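Local coordinates for protein acyl-coenzyme A oxidase 3 (Yarrowia lipolytica, PDB 5YS9) that oxidises the acyl chain of coenzyme A thioesters to the (2E)-enoyl form with bound FAD, passing electrons to oxygen and yielding hydrogen peroxide in peroxisomal beta-oxidation, at residues A[335-338]-A[339-342]; A[371-374]-A[375-378]; A[558-561]-A[562-566]. All blocks are in the same frame, centred on the assembly; numbering follows the deposited sequence.

The three contacts, all local, illustrate how one chain uses short-range order both in a surface loop and inside helices. Contact 1 is a turn on the surface, its centre about 43 Å from the chain's centre, and the side chain of Glu342 comes within about 8 Å of a bound FAD. Contacts 2 and 3 are stretches of about two turns on helices 349-385 and 547-573. Their centres are about 15 Å apart, and the two helices meet where Gln371 CB packs against Ala565 CB at 3.9 Å. Contact 1 stands well away from both: its nearest atoms are about 40 Å from contact 2 and about 30 Å from contact 3.

Contact 1 (A[335-338]-A[339-342]); sequences GTTP and GQPE
Thr337 keeps CG2 anti to its backbone N, which leaves OG1 beside that nitrogen (chi1 -41°), while Gln340 sends CG beside its own N and opposite its carbonyl carbon (chi1 -71°). With these settings the two side chains run alongside each other in the same direction from neighbouring arms of the chain. Their stems touch first, Thr337 CB to Gln340 CB at 3.5 Å, and a step further out the methyl CG2 of Thr337 rests on Gln340 CG at 3.7 Å. The hydroxyl is turned to the backbone instead: Thr337 OG1 donates to Thr336 O over 2.6 Å, approaching from above the carbonyl plane and not on a lone pair.

Beneath the side chains lies a type I beta turn, with Pro338 and Gly339 at its two corner positions. It closes with a weak but straight bond from Gln340 N to Thr337 O, 3.5 Å long at an N-H...O angle of 165°. The proline ring restricts phi at the first corner. Beyond the turn the arms run nearly antiparallel without forming strands, and Gly335 CA comes within 4.3 Å of Glu342 CA.

At the base of the loop, which joins helix 300-330 to helix 349-385, Glu342 OE1 accepts hydrogen bonds from the backbone N of Phe334, which lines the FAD pocket, and from Asn170 ND2 of the second subunit. Glu342 also packs on His167 of that subunit.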
loop_
_atom_site.group_PDB
_atom_site.type_symbol
_atom_site.label_atom_id
_atom_site.label_comp_id
_atom_site.label_asym_id
_atom_site.label_seq_id
_atom_site.Cartn_x
_atom_site.Cartn_y
_atom_site.Cartn_z
ATOM N N GLY A 335 7.049 -17.009 23.347
ATOM C CA GLY A 335 6.644 -17.002 24.733
ATOM C C GLY A 335 7.838 -16.807 25.631
ATOM O O GLY A 335 8.938 -17.159 25.259
ATOM N N THR A 336 7.626 -16.303 26.833
ATOM C CA THR A 336 8.703 -16.240 27.794
ATOM C C THR A 336 8.227 -16.804 29.113
ATOM O O THR A 336 8.058 -16.088 30.089
ATOM C CB THR A 336 9.191 -14.808 27.995
ATOM O OG1 THR A 336 8.110 -14.020 28.478
ATOM C CG2 THR A 336 9.674 -14.239 26.693
ATOM N N THR A 337 7.977 -18.103 29.107
ATOM C CA THR A 337 7.784 -18.865 30.315
ATOM C C THR A 337 8.131 -20.310 30.041
ATOM O O THR A 337 7.756 -20.851 29.005
ATOM C CB THR A 337 6.348 -18.753 30.804
ATOM O OG1 THR A 337 5.912 -17.398 30.654
ATOM C CG2 THR A 337 6.272 -19.140 32.249
ATOM N N PRO A 338 8.837 -20.959 30.945
ATOM C CA PRO A 338 9.210 -22.351 30.717
ATOM C C PRO A 338 8.002 -23.277 30.620
ATOM O O PRO A 338 7.959 -24.155 29.767
ATOM C CB PRO A 338 9.990 -22.678 31.976
ATOM C CG PRO A 338 9.344 -21.837 33.036
ATOM C CD PRO A 338 8.632 -20.690 32.372
ATOM N N GLY A 339 7.022 -23.067 31.486
ATOM C CA GLY A 339 5.898 -23.971 31.602
ATOM C C GLY A 339 4.718 -23.597 30.742
ATOM O O GLY A 339 3.674 -24.217 30.824
ATOM N N GLN A 340 4.870 -22.560 29.937
ATOM C CA GLN A 340 3.731 -21.973 29.268
ATOM C C GLN A 340 3.759 -22.035 27.749
ATOM O O GLN A 340 4.810 -21.998 27.125
ATOM C CB GLN A 340 3.539 -20.541 29.739
ATOM C CG GLN A 340 3.031 -20.451 31.158
ATOM C CD GLN A 340 1.807 -21.309 31.392
ATOM O OE1 GLN A 340 1.902 -22.521 31.534
ATOM N NE2 GLN A 340 0.650 -20.677 31.437
ATOM N N PRO A 341 2.583 -22.088 27.151
ATOM C CA PRO A 341 2.447 -22.030 25.698
ATOM C C PRO A 341 2.757 -20.655 25.151
ATOM O O PRO A 341 2.743 -19.674 25.869
ATOM C CB PRO A 341 0.968 -22.337 25.471
ATOM C CG PRO A 341 0.318 -22.144 26.792
ATOM C CD PRO A 341 1.351 -22.561 27.781
ATOM N N GLU A 342 3.066 -20.596 23.872
ATOM C CA GLU A 342 3.305 -19.331 23.225
ATOM C C GLU A 342 2.104 -18.406 23.304
ATOM O O GLU A 342 0.971 -18.827 23.238
ATOM C CB GLU A 342 3.667 -19.557 21.770
ATOM C CG GLU A 342 5.103 -19.952 21.558
ATOM C CD GLU A 342 5.387 -20.271 20.125
ATOM O OE1 GLU A 342 5.901 -19.406 19.416
ATOM O OE2 GLU A 342 5.093 -21.389 19.708
#

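Contact 2 (A[371-374]-A[375-378]); sequences QSQI and QYDQ
In helix 349-385, residues four apart, chiefly Gln373 and Asp377, meet along the surface. Gln373 has CG anti to the backbone N and bends at chi2 (62°), so that its amide folds forward along the helix toward Asp377. Gln373 NE2 gives a weak hydrogen bond to Asp377 OD2 at 3.3 Å; OD1 of Asp377 lies 3.0 Å from the same nitrogen. The amide and carboxylate planes are turned 68° apart, far from coplanar.

The backbone beneath carries regular i to i+4 bonds, such as Gln375 N to Gln371 O at 2.9 Å. This helix belongs to the C-terminal helical bundle of the acyl-CoA oxidase fold: Ser372 packs on Val307 of helix 300-330 and on Leu411 of helix 391-428, while Ile374 touches Arg569 of helix 547-573.

Were Asp377 replaced by an alanine, the weak bond to the carboxylate would be lost, and the Gln373 amide is likely to lack this acceptor and turn more freely. On another flank Gln375 NE2 reaches back to Gln371 CG at 3.5 Å, and Gln378 OE1 approaches the Ile374 methyl CG2 at 3.8 Å.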
loop_
_atom_site.group_PDB
_atom_site.type_symbol
_atom_site.label_atom_id
_atom_site.label_comp_id
_atom_site.label_asym_id
_atom_site.label_seq_id
_atom_site.Cartn_x
_atom_site.Cartn_y
_atom_site.Cartn_z
ATOM N N GLN A 371 -23.452 10.704 10.254
ATOM C CA GLN A 371 -23.573 12.091 10.678
ATOM C C GLN A 371 -23.704 13.039 9.493
ATOM O O GLN A 371 -24.458 14.033 9.548
ATOM C CB GLN A 371 -22.394 12.476 11.545
ATOM C CG GLN A 371 -22.383 13.917 12.115
ATOM C CD GLN A 371 -23.240 14.123 13.374
ATOM O OE1 GLN A 371 -22.758 14.710 14.347
ATOM N NE2 GLN A 371 -24.500 13.648 13.370
ATOM N N SER A 372 -22.989 12.749 8.412
ATOM C CA SER A 372 -23.052 13.593 7.219
ATOM C C SER A 372 -24.375 13.494 6.488
ATOM O O SER A 372 -24.893 14.512 5.995
ATOM C CB SER A 372 -21.937 13.262 6.251
ATOM O OG SER A 372 -20.722 13.715 6.764
ATOM N N GLN A 373 -24.893 12.271 6.370
ATOM C CA GLN A 373 -26.179 12.036 5.697
ATOM C C GLN A 373 -27.335 12.650 6.508
ATOM O O GLN A 373 -28.267 13.207 5.931
ATOM C CB GLN A 373 -26.411 10.539 5.425
ATOM C CG GLN A 373 -27.705 10.174 4.681
ATOM C CD GLN A 373 -27.838 10.761 3.255
ATOM O OE1 GLN A 373 -26.869 10.850 2.477
ATOM N NE2 GLN A 373 -29.067 11.141 2.902
ATOM N N ILE A 374 -27.249 12.544 7.828
ATOM C CA ILE A 374 -28.235 13.105 8.742
ATOM C C ILE A 374 -28.154 14.639 8.741
ATOM O O ILE A 374 -29.168 15.279 8.549
ATOM C CB ILE A 374 -28.074 12.556 10.183
ATOM C CG1 ILE A 374 -28.309 11.026 10.237
ATOM C CG2 ILE A 374 -29.027 13.264 11.145
ATOM C CD1 ILE A 374 -27.589 10.348 11.393
ATOM N N GLN A 375 -26.965 15.229 8.895
ATOM C CA GLN A 375 -26.866 16.700 8.826
ATOM C C GLN A 375 -27.376 17.218 7.473
ATOM O O GLN A 375 -28.182 18.153 7.433
ATOM C CB GLN A 375 -25.471 17.228 9.154
ATOM C CG GLN A 375 -25.316 17.537 10.633
ATOM C CD GLN A 375 -23.867 17.704 11.058
ATOM O OE1 GLN A 375 -23.047 18.269 10.324
ATOM N NE2 GLN A 375 -23.537 17.204 12.241
ATOM N N TYR A 376 -26.968 16.572 6.384
ATOM C CA TYR A 376 -27.536 16.892 5.088
ATOM C C TYR A 376 -29.083 16.793 5.048
ATOM O O TYR A 376 -29.718 17.674 4.498
ATOM C CB TYR A 376 -26.899 16.052 3.981
ATOM C CG TYR A 376 -27.570 16.246 2.638
ATOM C CD1 TYR A 376 -27.243 17.326 1.816
ATOM C CD2 TYR A 376 -28.575 15.375 2.211
ATOM C CE1 TYR A 376 -27.884 17.509 0.593
ATOM C CE2 TYR A 376 -29.225 15.548 0.998
ATOM C CZ TYR A 376 -28.878 16.609 0.190
ATOM O OH TYR A 376 -29.533 16.776 -1.013
ATOM N N ASP A 377 -29.688 15.746 5.615
ATOM C CA ASP A 377 -31.165 15.598 5.571
ATOM C C ASP A 377 -31.902 16.691 6.368
ATOM O O ASP A 377 -32.860 17.264 5.862
ATOM C CB ASP A 377 -31.637 14.186 5.989
ATOM C CG ASP A 377 -31.212 13.102 4.985
ATOM O OD1 ASP A 377 -30.839 13.413 3.839
ATOM O OD2 ASP A 377 -31.220 11.923 5.340
ATOM N N GLN A 378 -31.428 17.011 7.570
ATOM C CA GLN A 378 -32.079 18.046 8.403
ATOM C C GLN A 378 -31.921 19.443 7.750
ATOM O O GLN A 378 -32.798 20.297 7.884
ATOM C CB GLN A 378 -31.621 18.058 9.902
ATOM C CG GLN A 378 -30.283 17.432 10.209
ATOM C CD GLN A 378 -29.997 17.162 11.674
ATOM O OE1 GLN A 378 -30.759 16.442 12.333
ATOM N NE2 GLN A 378 -28.833 17.648 12.167
#

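Contact 3 (A[558-561]-A[562-566]); sequences TRKH and LVTAF
Leu562 folds back along its helix toward Thr558 and Arg559, the residues one turn earlier. Its CB sits 3.5 Å from Arg559 O. The next atom, Leu562 CG, is placed beside the backbone N and anti to the carbonyl carbon (chi1 -73°), which turns the branch toward the preceding turn, where CG lies 3.7 Å from Thr558 O. At the tip, CD1 of Leu562 lies 3.8 Å from Thr558 O and meets the aliphatic CD of Arg559 at 4.0 Å, the two chains crossing obliquely. The guanidinium group is held outside these segments, with Arg559 NE hydrogen-bonded to Ser593 OG on helix 579-596.

Around the helix, Thr564 uses the familiar intrahelical device of a hydroxyl turned back to the carbonyl four residues before. With OG1 beside its backbone N (chi1 -78°), it adds a weak hydrogen bond of 3.4 Å from Thr564 OG1 to Lys560 O, an oxygen already hydrogen-bonded to Thr564 N at 3.0 Å. Lys560 CE passes the same hydroxyl, 3.8 Å from Thr564 OG1. The lysine's bent chain then carries NZ into the plane of the neighbouring imidazole, where Lys560 NZ makes a weak hydrogen bond of 3.4 Å to His561 ND1.

Helix 547-573 is enclosed on several flanks: Leu562 packs on Phe361 of helix 349-385 and Phe589 of helix 579-596, His561 on Leu411 of helix 391-428, and Lys560 and Val563 on Trp514 of helix 507-534.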
loop_
_atom_site.group_PDB
_atom_site.type_symbol
_atom_site.label_atom_id
_atom_site.label_comp_id
_atom_site.label_asym_id
_atom_site.label_seq_id
_atom_site.Cartn_x
_atom_site.Cartn_y
_atom_site.Cartn_z
ATOM N N THR A 558 -10.477 17.374 9.339
ATOM C CA THR A 558 -11.087 16.090 9.067
ATOM C C THR A 558 -10.938 15.156 10.285
ATOM O O THR A 558 -11.871 14.450 10.684
ATOM C CB THR A 558 -10.488 15.485 7.779
ATOM O OG1 THR A 558 -10.656 16.423 6.698
ATOM C CG2 THR A 558 -11.197 14.154 7.397
ATOM N N ARG A 559 -9.781 15.176 10.917
ATOM C CA ARG A 559 -9.586 14.323 12.057
ATOM C C ARG A 559 -10.522 14.647 13.226
ATOM O O ARG A 559 -11.094 13.746 13.899
ATOM C CB ARG A 559 -8.127 14.408 12.523
ATOM C CG ARG A 559 -7.704 13.228 13.353
ATOM C CD ARG A 559 -8.347 11.949 12.805
ATOM N NE ARG A 559 -7.578 10.796 13.158
ATOM C CZ ARG A 559 -6.614 10.265 12.436
ATOM N NH1 ARG A 559 -6.257 10.768 11.301
ATOM N NH2 ARG A 559 -5.982 9.215 12.894
ATOM N N LYS A 560 -10.651 15.942 13.447
ATOM C CA LYS A 560 -11.524 16.496 14.436
ATOM C C LYS A 560 -12.960 16.161 14.093
ATOM O O LYS A 560 -13.719 15.792 14.961
ATOM C CB LYS A 560 -11.288 18.003 14.531
ATOM C CG LYS A 560 -12.342 18.770 15.295
ATOM C CD LYS A 560 -13.206 19.592 14.364
ATOM C CE LYS A 560 -14.652 19.169 14.448
ATOM N NZ LYS A 560 -15.346 19.361 13.152
ATOM N N HIS A 561 -13.328 16.249 12.823
ATOM C CA HIS A 561 -14.685 15.823 12.432
ATOM C C HIS A 561 -15.023 14.323 12.709
ATOM O O HIS A 561 -16.124 14.009 13.165
ATOM C CB HIS A 561 -15.037 16.252 10.979
ATOM C CG HIS A 561 -16.513 16.349 10.750
ATOM N ND1 HIS A 561 -17.316 17.230 11.450
ATOM C CD2 HIS A 561 -17.345 15.624 9.964
ATOM C CE1 HIS A 561 -18.575 17.058 11.083
ATOM N NE2 HIS A 561 -18.619 16.092 10.181
ATOM N N LEU A 562 -14.085 13.410 12.439
ATOM C CA LEU A 562 -14.219 11.967 12.806
ATOM C C LEU A 562 -14.445 11.752 14.298
ATOM O O LEU A 562 -15.275 10.971 14.683
ATOM C CB LEU A 562 -12.955 11.166 12.382
ATOM C CG LEU A 562 -12.796 10.915 10.872
ATOM C CD1 LEU A 562 -11.351 10.738 10.455
ATOM C CD2 LEU A 562 -13.627 9.710 10.475
ATOM N N VAL A 563 -13.667 12.454 15.118
ATOM C CA VAL A 563 -13.787 12.432 16.579
ATOM C C VAL A 563 -15.187 12.917 17.002
ATOM O O VAL A 563 -15.900 12.279 17.762
ATOM C CB VAL A 563 -12.694 13.354 17.192
ATOM C CG1 VAL A 563 -12.923 13.605 18.686
ATOM C CG2 VAL A 563 -11.296 12.793 16.926
ATOM N N THR A 564 -15.572 14.070 16.491
ATOM C CA THR A 564 -16.852 14.664 16.823
ATOM C C THR A 564 -18.005 13.766 16.428
ATOM O O THR A 564 -18.871 13.463 17.253
ATOM C CB THR A 564 -16.920 16.068 16.218
ATOM O OG1 THR A 564 -16.147 16.889 17.080
ATOM C CG2 THR A 564 -18.294 16.612 16.159
ATOM N N ALA A 565 -17.987 13.285 15.193
ATOM C CA ALA A 565 -19.076 12.431 14.716
ATOM C C ALA A 565 -19.200 11.128 15.491
ATOM O O ALA A 565 -20.325 10.684 15.761
ATOM C CB ALA A 565 -18.942 12.165 13.236
ATOM N N PHE A 566 -18.073 10.529 15.887
ATOM C CA PHE A 566 -18.144 9.327 16.721
ATOM C C PHE A 566 -18.918 9.592 18.037
ATOM O O PHE A 566 -19.916 8.936 18.326
ATOM C CB PHE A 566 -16.725 8.786 17.003
ATOM C CG PHE A 566 -16.638 7.279 17.218
ATOM C CD1 PHE A 566 -17.753 6.482 17.511
ATOM C CD2 PHE A 566 -15.394 6.665 17.180
ATOM C CE1 PHE A 566 -17.616 5.108 17.740
ATOM C CE2 PHE A 566 -15.254 5.289 17.409
ATOM C CZ PHE A 566 -16.359 4.520 17.697
#